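2-c-methyl-d-erythritol 4-phosphate cytidylyltransferase (Streptococcus pneumoniae, PDB 2VSH) catalyses the transfer of the cytidylyl group of CTP to D-ribitol 5-phosphate, yielding CDP-ribitol for the synthesis of teichoic acid precursors. Local coordinates at residues I3-A9 and I47-G53; I33-T37 and H112-P117. All coordinates share one frame; numbering follows the deposited sequence. Where two conformers were deposited one is given.

From the N terminus, strand 3-9 comes first, then helix 33-42, whose opening turn supplies residues 33-37. The chain next runs into residues 47-53 and returns to the first strand, so contact 1 closes a loop of 37 residues. Contact 2 closes a longer loop of 74 residues, when strand 108-113 and the turn after it reach back to the start of helix 33-42. The two loops cross, because each contact has one segment lying between the two segments of the other. Strand 3-9 and strand 108-113 are sheet neighbours, and the contacts meet where L8 O lies 2.8 Å from S114 N, a probable hydrogen bond between two residues of the CTP site.

Contact 1: residues I3-A9 and I47-G53; sequences IYAGILA and IEKIVVG
Strand 3-9 pairs in parallel with strand 50-54 within the mixed central sheet of this GT-A nucleotidyltransferase fold, and residues 47-49 lead into the second strand. With helix 33-42 between them in the chain, the two strands form a beta-alpha-beta crossover. The odd-numbered residues of 3-9 carry the backbone bonds across the pair: A5 N donates to K49 O (3.0 Å), A5 O accepts from V51 N, I7 N donates to V51 O and I7 O accepts from G53 N. Y4 and G6 turn their backbones to strand 108-113 on the other edge. Ahead of the bridged residues, I3 O takes E48 N at 2.7 Å, and this bond holds the loop that leads into strand 50-54.

A5, I7, I50 and V52 share the face covered by helix 33-42. A5 CB sits against I50 CG2 at 4.1 Å. V52 holds CG1 opposite its backbone N (chi1 -163°), which swings this methyl over to the neighbouring strand, where it lies 3.9 Å from I7 CB and touches A9 CB as well. The face with L8 and V51 is different: G6 and G53 bring no side chain to it, and L8 reaches R86 and S89 of helix 86-100.

At the I3 end the Y4 ring lies alongside E48 and K49. K49 CB comes to its edge in the ring plane, 3.7 Å from Y4 CD2, while E48 CG packs against Y4 CE2 at 3.6 Å. The bend at E48 chi2 (68°) turns the carboxylate away from the ring, where OE1 bonds to Y100 OH, and K49 NZ bonds to E75 O.

The other end of the pair enters the CTP site with L8 and A9. There A9 N meets G53 O at 2.8 Å in a distinctly bent bond, 135° at the hydrogen.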
ATOM      1  N   ILE A   3     -13.166  13.797 -25.962  1.00 23.64           N
ATOM      2  CA  ILE A   3     -12.689  13.119 -24.772  1.00 22.10           C
ATOM      3  C   ILE A   3     -12.774  11.617 -25.038  1.00 20.82           C
ATOM      4  O   ILE A   3     -13.831  11.098 -25.415  1.00 21.09           O
ATOM      5  CB  ILE A   3     -13.522  13.461 -23.509  1.00 21.99           C
ATOM      6  CG1 ILE A   3     -13.536  14.965 -23.245  1.00 22.79           C
ATOM      7  CG2 ILE A   3     -12.966  12.723 -22.305  1.00 20.20           C
ATOM      8  CD1 ILE A   3     -14.662  15.420 -22.314  1.00 25.35           C
ATOM      9  N   TYR A   4     -11.649  10.935 -24.865  1.00 19.97           N
ATOM     10  CA  TYR A   4     -11.567   9.494 -25.071  1.00 19.47           C
ATOM     11  C   TYR A   4     -11.260   8.800 -23.757  1.00 19.11           C
ATOM     12  O   TYR A   4     -10.654   9.393 -22.853  1.00 19.72           O
ATOM     13  CB  TYR A   4     -10.473   9.177 -26.100  1.00 19.07           C
ATOM     14  CG  TYR A   4     -10.751   9.802 -27.463  1.00 19.26           C
ATOM     15  CD1 TYR A   4     -10.233  11.055 -27.803  1.00 18.98           C
ATOM     16  CD2 TYR A   4     -11.561   9.157 -28.382  1.00 14.73           C
ATOM     17  CE1 TYR A   4     -10.503  11.640 -29.069  1.00 20.70           C
ATOM     18  CE2 TYR A   4     -11.839   9.722 -29.622  1.00 20.32           C
ATOM     19  CZ  TYR A   4     -11.306  10.960 -29.960  1.00 20.21           C
ATOM     20  OH  TYR A   4     -11.599  11.507 -31.184  1.00 23.33           O
ATOM     21  N   ALA A   5     -11.690   7.546 -23.634  1.00 19.17           N
ATOM     22  CA  ALA A   5     -11.185   6.699 -22.568  1.00 19.16           C
ATOM     23  C   ALA A   5     -10.045   5.881 -23.153  1.00 19.17           C
ATOM     24  O   ALA A   5     -10.140   5.393 -24.295  1.00 19.34           O
ATOM     25  CB  ALA A   5     -12.271   5.790 -21.999  1.00 18.10           C
ATOM     26  N   GLY A   6      -8.966   5.762 -22.372  1.00 19.32           N
ATOM     27  CA  GLY A   6      -7.790   4.952 -22.721  1.00 18.21           C
ATOM     28  C   GLY A   6      -7.600   3.851 -21.693  1.00 18.78           C
ATOM     29  O   GLY A   6      -6.993   4.065 -20.638  1.00 18.47           O
ATOM     30  N   ILE A   7      -8.095   2.657 -22.013  1.00 18.43           N
ATOM     31  CA  ILE A   7      -8.067   1.529 -21.076  0.50 18.56           C
ATOM     32  C   ILE A   7      -6.790   0.694 -21.264  1.00 19.27           C
ATOM     33  O   ILE A   7      -6.556   0.110 -22.347  1.00 18.71           O
ATOM     34  CB  ILE A   7      -9.360   0.661 -21.199  0.50 18.13           C
ATOM     35  CG1 ILE A   7     -10.629   1.537 -21.080  0.50 18.14           C
ATOM     36  CG2 ILE A   7      -9.357  -0.496 -20.196  0.50 18.59           C
ATOM     37  CD1 ILE A   7     -10.765   2.356 -19.775  0.50 14.90           C
ATOM     38  N   LEU A   8      -5.973   0.648 -20.206  1.00 20.26           N
ATOM     39  CA  LEU A   8      -4.675  -0.009 -20.223  1.00 21.84           C
ATOM     40  C   LEU A   8      -4.829  -1.436 -19.783  1.00 22.92           C
ATOM     41  O   LEU A   8      -5.024  -1.727 -18.594  1.00 22.02           O
ATOM     42  CB  LEU A   8      -3.674   0.746 -19.343  1.00 22.90           C
ATOM     43  CG  LEU A   8      -3.378   2.152 -19.875  1.00 24.53           C
ATOM     44  CD1 LEU A   8      -2.967   3.080 -18.765  1.00 29.17           C
ATOM     45  CD2 LEU A   8      -2.310   2.086 -20.963  1.00 26.69           C
ATOM     46  N   ALA A   9      -4.756  -2.324 -20.768  1.00 24.63           N
ATOM     47  CA  ALA A   9      -5.099  -3.732 -20.584  1.00 26.02           C
ATOM     48  C   ALA A   9      -4.017  -4.627 -21.184  1.00 28.11           C
ATOM     49  O   ALA A   9      -4.289  -5.748 -21.626  1.00 29.06           O
ATOM     50  CB  ALA A   9      -6.450  -4.007 -21.217  1.00 25.53           C
ATOM     51  N   ILE A  47     -17.853  10.915 -23.481  1.00 23.20           N
ATOM     52  CA  ILE A  47     -16.778  10.096 -24.052  0.50 21.83           C
ATOM     53  C   ILE A  47     -17.076   9.769 -25.516  1.00 22.71           C
ATOM     54  O   ILE A  47     -18.129   9.199 -25.818  1.00 23.07           O
ATOM     55  CB  ILE A  47     -16.596   8.760 -23.254  0.50 21.20           C
ATOM     56  CG1 ILE A  47     -16.203   9.025 -21.789  0.50 20.12           C
ATOM     57  CG2 ILE A  47     -15.580   7.809 -23.937  0.50 20.62           C
ATOM     58  CD1 ILE A  47     -14.828   9.636 -21.581  0.50 18.72           C
ATOM     59  N   GLU A  48     -16.150  10.105 -26.410  1.00 22.10           N
ATOM     60  CA  GLU A  48     -16.293   9.812 -27.836  1.00 23.09           C
ATOM     61  C   GLU A  48     -16.061   8.321 -28.147  1.00 23.05           C
ATOM     62  O   GLU A  48     -16.942   7.657 -28.685  1.00 24.55           O
ATOM     63  CB  GLU A  48     -15.335  10.702 -28.643  1.00 23.04           C
ATOM     64  CG  GLU A  48     -15.364  10.493 -30.149  1.00 23.93           C
ATOM     65  CD  GLU A  48     -16.654  10.922 -30.849  1.00 24.52           C
ATOM     66  OE1 GLU A  48     -16.694  10.781 -32.097  1.00 26.51           O
ATOM     67  OE2 GLU A  48     -17.614  11.402 -30.201  1.00 24.53           O
ATOM     68  N   LYS A  49     -14.879   7.804 -27.824  1.00 22.73           N
ATOM     69  CA  LYS A  49     -14.576   6.380 -28.026  1.00 22.74           C
ATOM     70  C   LYS A  49     -13.903   5.854 -26.792  1.00 21.61           C
ATOM     71  O   LYS A  49     -13.282   6.611 -26.060  1.00 20.70           O
ATOM     72  CB  LYS A  49     -13.627   6.162 -29.214  1.00 22.89           C
ATOM     73  CG  LYS A  49     -14.201   6.458 -30.581  1.00 26.07           C
ATOM     74  CD  LYS A  49     -15.355   5.543 -30.922  1.00 29.22           C
ATOM     75  CE  LYS A  49     -15.731   5.653 -32.386  1.00 32.14           C
ATOM     76  NZ  LYS A  49     -17.174   5.367 -32.575  1.00 34.99           N
ATOM     77  N   ILE A  50     -13.986   4.539 -26.600  1.00 22.06           N
ATOM     78  CA  ILE A  50     -13.267   3.846 -25.546  1.00 21.89           C
ATOM     79  C   ILE A  50     -12.196   2.994 -26.208  1.00 21.80           C
ATOM     80  O   ILE A  50     -12.505   2.045 -26.929  1.00 22.23           O
ATOM     81  CB  ILE A  50     -14.218   2.959 -24.700  1.00 22.28           C
ATOM     82  CG1 ILE A  50     -15.240   3.857 -24.001  1.00 23.18           C
ATOM     83  CG2 ILE A  50     -13.419   2.182 -23.672  1.00 20.20           C
ATOM     84  CD1 ILE A  50     -16.535   3.149 -23.652  1.00 24.39           C
ATOM     85  N   VAL A  51     -10.944   3.386 -26.012  1.00 21.27           N
ATOM     86  CA  VAL A  51      -9.834   2.784 -26.737  1.00 21.48           C
ATOM     87  C   VAL A  51      -9.090   1.900 -25.747  1.00 21.23           C
ATOM     88  O   VAL A  51      -8.623   2.376 -24.711  1.00 21.13           O
ATOM     89  CB  VAL A  51      -8.879   3.845 -27.355  1.00 21.84           C
ATOM     90  CG1 VAL A  51      -7.843   3.173 -28.244  1.00 21.72           C
ATOM     91  CG2 VAL A  51      -9.674   4.901 -28.144  1.00 22.75           C
ATOM     92  N   VAL A  52      -9.029   0.610 -26.059  1.00 21.10           N
ATOM     93  CA  VAL A  52      -8.454  -0.386 -25.155  1.00 20.80           C
ATOM     94  C   VAL A  52      -7.138  -0.937 -25.715  1.00 21.18           C
ATOM     95  O   VAL A  52      -7.108  -1.532 -26.794  1.00 21.19           O
ATOM     96  CB  VAL A  52      -9.428  -1.571 -24.915  1.00 20.59           C
ATOM     97  CG1 VAL A  52      -9.001  -2.376 -23.680  1.00 20.74           C
ATOM     98  CG2 VAL A  52     -10.873  -1.077 -24.754  1.00 20.39           C
ATOM     99  N   GLY A  53      -6.062  -0.760 -24.953  1.00 20.97           N
ATOM    100  CA  GLY A  53      -4.745  -1.262 -25.336  1.00 21.81           C
ATOM    101  C   GLY A  53      -4.531  -2.643 -24.758  1.00 21.95           C
ATOM    102  O   GLY A  53      -4.469  -2.808 -23.554  1.00 22.19           O
TER

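Contact 2: residues I33-T37 and H112-P117; sequences ILIHT and HDSVRP
T37 and S114 carry the polar link of a packing contact between the first turn of helix 33-42 and the type I beta turn D113-R116, which follows strand 108-113 of the central sheet. T37 OG1 donates to S114 O at 2.6 Å, approaching 36° above the carbonyl plane. The T37 side chain has OG1 opposite its carbonyl carbon (chi1 -59°), and this same rotation sends CG2 to the edge of the H112 imidazole, 3.7 Å from H112 CD2 and near the ring plane. The ring is itself held by the last residue of the turn: H112 NE2 gives a nearly straight bond (166°) to R116 O, 2.8 Å away and on a lone pair of that carbonyl, which restrains the rotation of the imidazole while its CD2 edge meets the helix.

Packing is close around T37. I33 CG2 lies over the turn, 3.6 Å from S114 O and 3.9 Å from P117 CG, and H36 CB rests on P117 CB. L34 CD1 reaches S114 CB at 3.8 Å, next to A9 and I7 of strand 3-9. S114 is a CTP-binding residue, so the helix start packs behind a residue of the CTP site.

The contact is looser at V115, which is partly exposed, points away from the helix and meets it weakly, its CG1 4.5 Å from I33 CG2. D113 and R116 also lead away from the helix, but they are buried and bonded elsewhere: their charged ends join in a salt bridge, D113 OD1 additionally pairs with R86, another CTP-binding residue, and R116 NH1 bonds to N217 O. Within the salt bridge, D113 OD2 lies near the guanidinium plane of R116 and is met by NE on its anti side, 2.9 Å away.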
ATOM      1  N   ILE A  33     -13.199  -9.071 -15.802  1.00 21.51           N
ATOM      2  CA  ILE A  33     -12.843  -7.796 -15.180  1.00 20.54           C
ATOM      3  C   ILE A  33     -12.771  -6.666 -16.203  1.00 19.84           C
ATOM      4  O   ILE A  33     -13.304  -5.563 -15.965  1.00 20.56           O
ATOM      5  CB  ILE A  33     -11.526  -7.915 -14.340  1.00 20.63           C
ATOM      6  CG1 ILE A  33     -11.778  -8.805 -13.112  1.00 20.89           C
ATOM      7  CG2 ILE A  33     -11.044  -6.515 -13.889  1.00 16.36           C
ATOM      8  CD1 ILE A  33     -10.517  -9.370 -12.423  1.00 22.32           C
ATOM      9  N   LEU A  34     -12.131  -6.931 -17.347  1.00 19.94           N
ATOM     10  CA  LEU A  34     -11.999  -5.924 -18.400  1.00 19.46           C
ATOM     11  C   LEU A  34     -13.350  -5.356 -18.826  1.00 19.42           C
ATOM     12  O   LEU A  34     -13.480  -4.154 -19.084  1.00 18.74           O
ATOM     13  CB  LEU A  34     -11.280  -6.506 -19.631  1.00 19.50           C
ATOM     14  CG  LEU A  34     -11.177  -5.587 -20.855  1.00 19.76           C
ATOM     15  CD1 LEU A  34     -10.371  -4.292 -20.575  1.00 17.96           C
ATOM     16  CD2 LEU A  34     -10.616  -6.337 -22.063  1.00 19.81           C
ATOM     17  N   ILE A  35     -14.342  -6.235 -18.907  1.00 20.39           N
ATOM     18  CA  ILE A  35     -15.698  -5.851 -19.323  1.00 21.20           C
ATOM     19  C   ILE A  35     -16.367  -4.922 -18.299  1.00 21.53           C
ATOM     20  O   ILE A  35     -16.970  -3.913 -18.687  1.00 21.01           O
ATOM     21  CB  ILE A  35     -16.560  -7.087 -19.628  1.00 21.52           C
ATOM     22  CG1 ILE A  35     -16.044  -7.805 -20.892  1.00 21.35           C
ATOM     23  CG2 ILE A  35     -18.053  -6.711 -19.742  1.00 22.17           C
ATOM     24  CD1 ILE A  35     -16.001  -6.923 -22.188  1.00 21.00           C
ATOM     25  N   HIS A  36     -16.248  -5.271 -17.016  1.00 22.40           N
ATOM     26  CA  HIS A  36     -16.742  -4.433 -15.920  1.00 23.16           C
ATOM     27  C   HIS A  36     -16.196  -3.019 -16.060  1.00 22.24           C
ATOM     28  O   HIS A  36     -16.926  -2.031 -15.888  1.00 23.07           O
ATOM     29  CB  HIS A  36     -16.272  -4.967 -14.567  1.00 23.47           C
ATOM     30  CG  HIS A  36     -16.988  -6.190 -14.105  1.00 25.62           C
ATOM     31  ND1 HIS A  36     -18.208  -6.140 -13.470  1.00 28.13           N
ATOM     32  CD2 HIS A  36     -16.644  -7.498 -14.161  1.00 25.24           C
ATOM     33  CE1 HIS A  36     -18.598  -7.366 -13.174  1.00 30.30           C
ATOM     34  NE2 HIS A  36     -17.665  -8.208 -13.578  1.00 29.19           N
ATOM     35  N   THR A  37     -14.898  -2.933 -16.354  1.00 21.19           N
ATOM     36  CA  THR A  37     -14.191  -1.656 -16.426  1.00 20.05           C
ATOM     37  C   THR A  37     -14.662  -0.833 -17.636  1.00 20.37           C
ATOM     38  O   THR A  37     -14.948   0.367 -17.516  1.00 21.34           O
ATOM     39  CB  THR A  37     -12.647  -1.883 -16.503  1.00 19.01           C
ATOM     40  OG1 THR A  37     -12.210  -2.616 -15.348  1.00 18.35           O
ATOM     41  CG2 THR A  37     -11.906  -0.550 -16.550  1.00 18.00           C
ATOM     42  N   HIS A 112      -6.837   4.702 -17.780  1.00 15.82           N
ATOM     43  CA  HIS A 112      -7.300   3.951 -16.618  1.00 15.82           C
ATOM     44  C   HIS A 112      -6.905   2.478 -16.739  1.00 16.13           C
ATOM     45  O   HIS A 112      -6.988   1.901 -17.828  1.00 16.76           O
ATOM     46  CB  HIS A 112      -8.835   4.093 -16.476  1.00 15.08           C
ATOM     47  CG  HIS A 112      -9.388   3.479 -15.227  1.00 15.41           C
ATOM     48  ND1 HIS A 112      -9.127   3.986 -13.971  1.00 16.05           N
ATOM     49  CD2 HIS A 112     -10.175   2.390 -15.039  1.00 14.74           C
ATOM     50  CE1 HIS A 112      -9.746   3.245 -13.064  1.00 15.92           C
ATOM     51  NE2 HIS A 112     -10.375   2.261 -13.685  1.00 15.46           N
ATOM     52  N   ASP A 113      -6.478   1.886 -15.627  1.00 16.52           N
ATOM     53  CA  ASP A 113      -6.112   0.458 -15.564  1.00 17.25           C
ATOM     54  C   ASP A 113      -7.312  -0.429 -15.866  1.00 16.96           C
ATOM     55  O   ASP A 113      -8.375  -0.225 -15.287  1.00 16.33           O
ATOM     56  CB  ASP A 113      -5.644   0.094 -14.151  1.00 17.44           C
ATOM     57  CG  ASP A 113      -4.337   0.756 -13.761  1.00 19.25           C
ATOM     58  OD1 ASP A 113      -3.501   1.035 -14.647  1.00 21.12           O
ATOM     59  OD2 ASP A 113      -4.141   0.980 -12.551  1.00 19.02           O
ATOM     60  N   SER A 114      -7.125  -1.456 -16.699  1.00 17.25           N
ATOM     61  CA  SER A 114      -8.196  -2.437 -16.958  1.00 17.06           C
ATOM     62  C   SER A 114      -8.647  -3.170 -15.706  1.00 17.15           C
ATOM     63  O   SER A 114      -9.810  -3.553 -15.609  1.00 17.10           O
ATOM     64  CB  SER A 114      -7.766  -3.471 -17.993  1.00 17.10           C
ATOM     65  OG  SER A 114      -6.672  -4.204 -17.489  1.00 18.36           O
ATOM     66  N   VAL A 115      -7.717  -3.377 -14.768  1.00 17.53           N
ATOM     67  CA  VAL A 115      -7.997  -4.138 -13.537  1.00 18.29           C
ATOM     68  C   VAL A 115      -8.481  -3.280 -12.368  1.00 18.15           C
ATOM     69  O   VAL A 115      -8.423  -3.687 -11.197  1.00 19.87           O
ATOM     70  CB  VAL A 115      -6.794  -4.990 -13.100  1.00 19.15           C
ATOM     71  CG1 VAL A 115      -6.598  -6.165 -14.067  1.00 18.29           C
ATOM     72  CG2 VAL A 115      -5.516  -4.110 -12.954  1.00 18.77           C
ATOM     73  N   ARG A 116      -8.974  -2.101 -12.698  1.00 17.63           N
ATOM     74  CA  ARG A 116      -9.649  -1.245 -11.734  1.00 18.01           C
ATOM     75  C   ARG A 116     -11.138  -1.115 -12.104  1.00 17.96           C
ATOM     76  O   ARG A 116     -11.565  -0.062 -12.577  1.00 16.97           O
ATOM     77  CB  ARG A 116      -8.986   0.122 -11.664  1.00 17.32           C
ATOM     78  CG  ARG A 116      -7.686   0.148 -10.849  1.00 18.87           C
ATOM     79  CD  ARG A 116      -7.222   1.578 -10.631  1.00 17.45           C
ATOM     80  NE  ARG A 116      -5.808   1.628 -10.252  1.00 18.71           N
ATOM     81  CZ  ARG A 116      -5.349   1.703  -9.005  1.00 19.69           C
ATOM     82  NH1 ARG A 116      -6.178   1.732  -7.978  1.00 22.13           N
ATOM     83  NH2 ARG A 116      -4.043   1.742  -8.783  1.00 20.27           N
ATOM     84  N   PRO A 117     -11.926  -2.195 -11.896  1.00 18.71           N
ATOM     85  CA  PRO A 117     -13.335  -2.174 -12.337  1.00 19.25           C
ATOM     86  C   PRO A 117     -14.279  -1.322 -11.478  1.00 20.48           C
ATOM     87  O   PRO A 117     -15.446  -1.130 -11.873  1.00 21.19           O
ATOM     88  CB  PRO A 117     -13.746  -3.648 -12.281  1.00 20.13           C
ATOM     89  CG  PRO A 117     -12.859  -4.257 -11.250  1.00 20.08           C
ATOM     90  CD  PRO A 117     -11.569  -3.464 -11.241  1.00 18.60           C
TER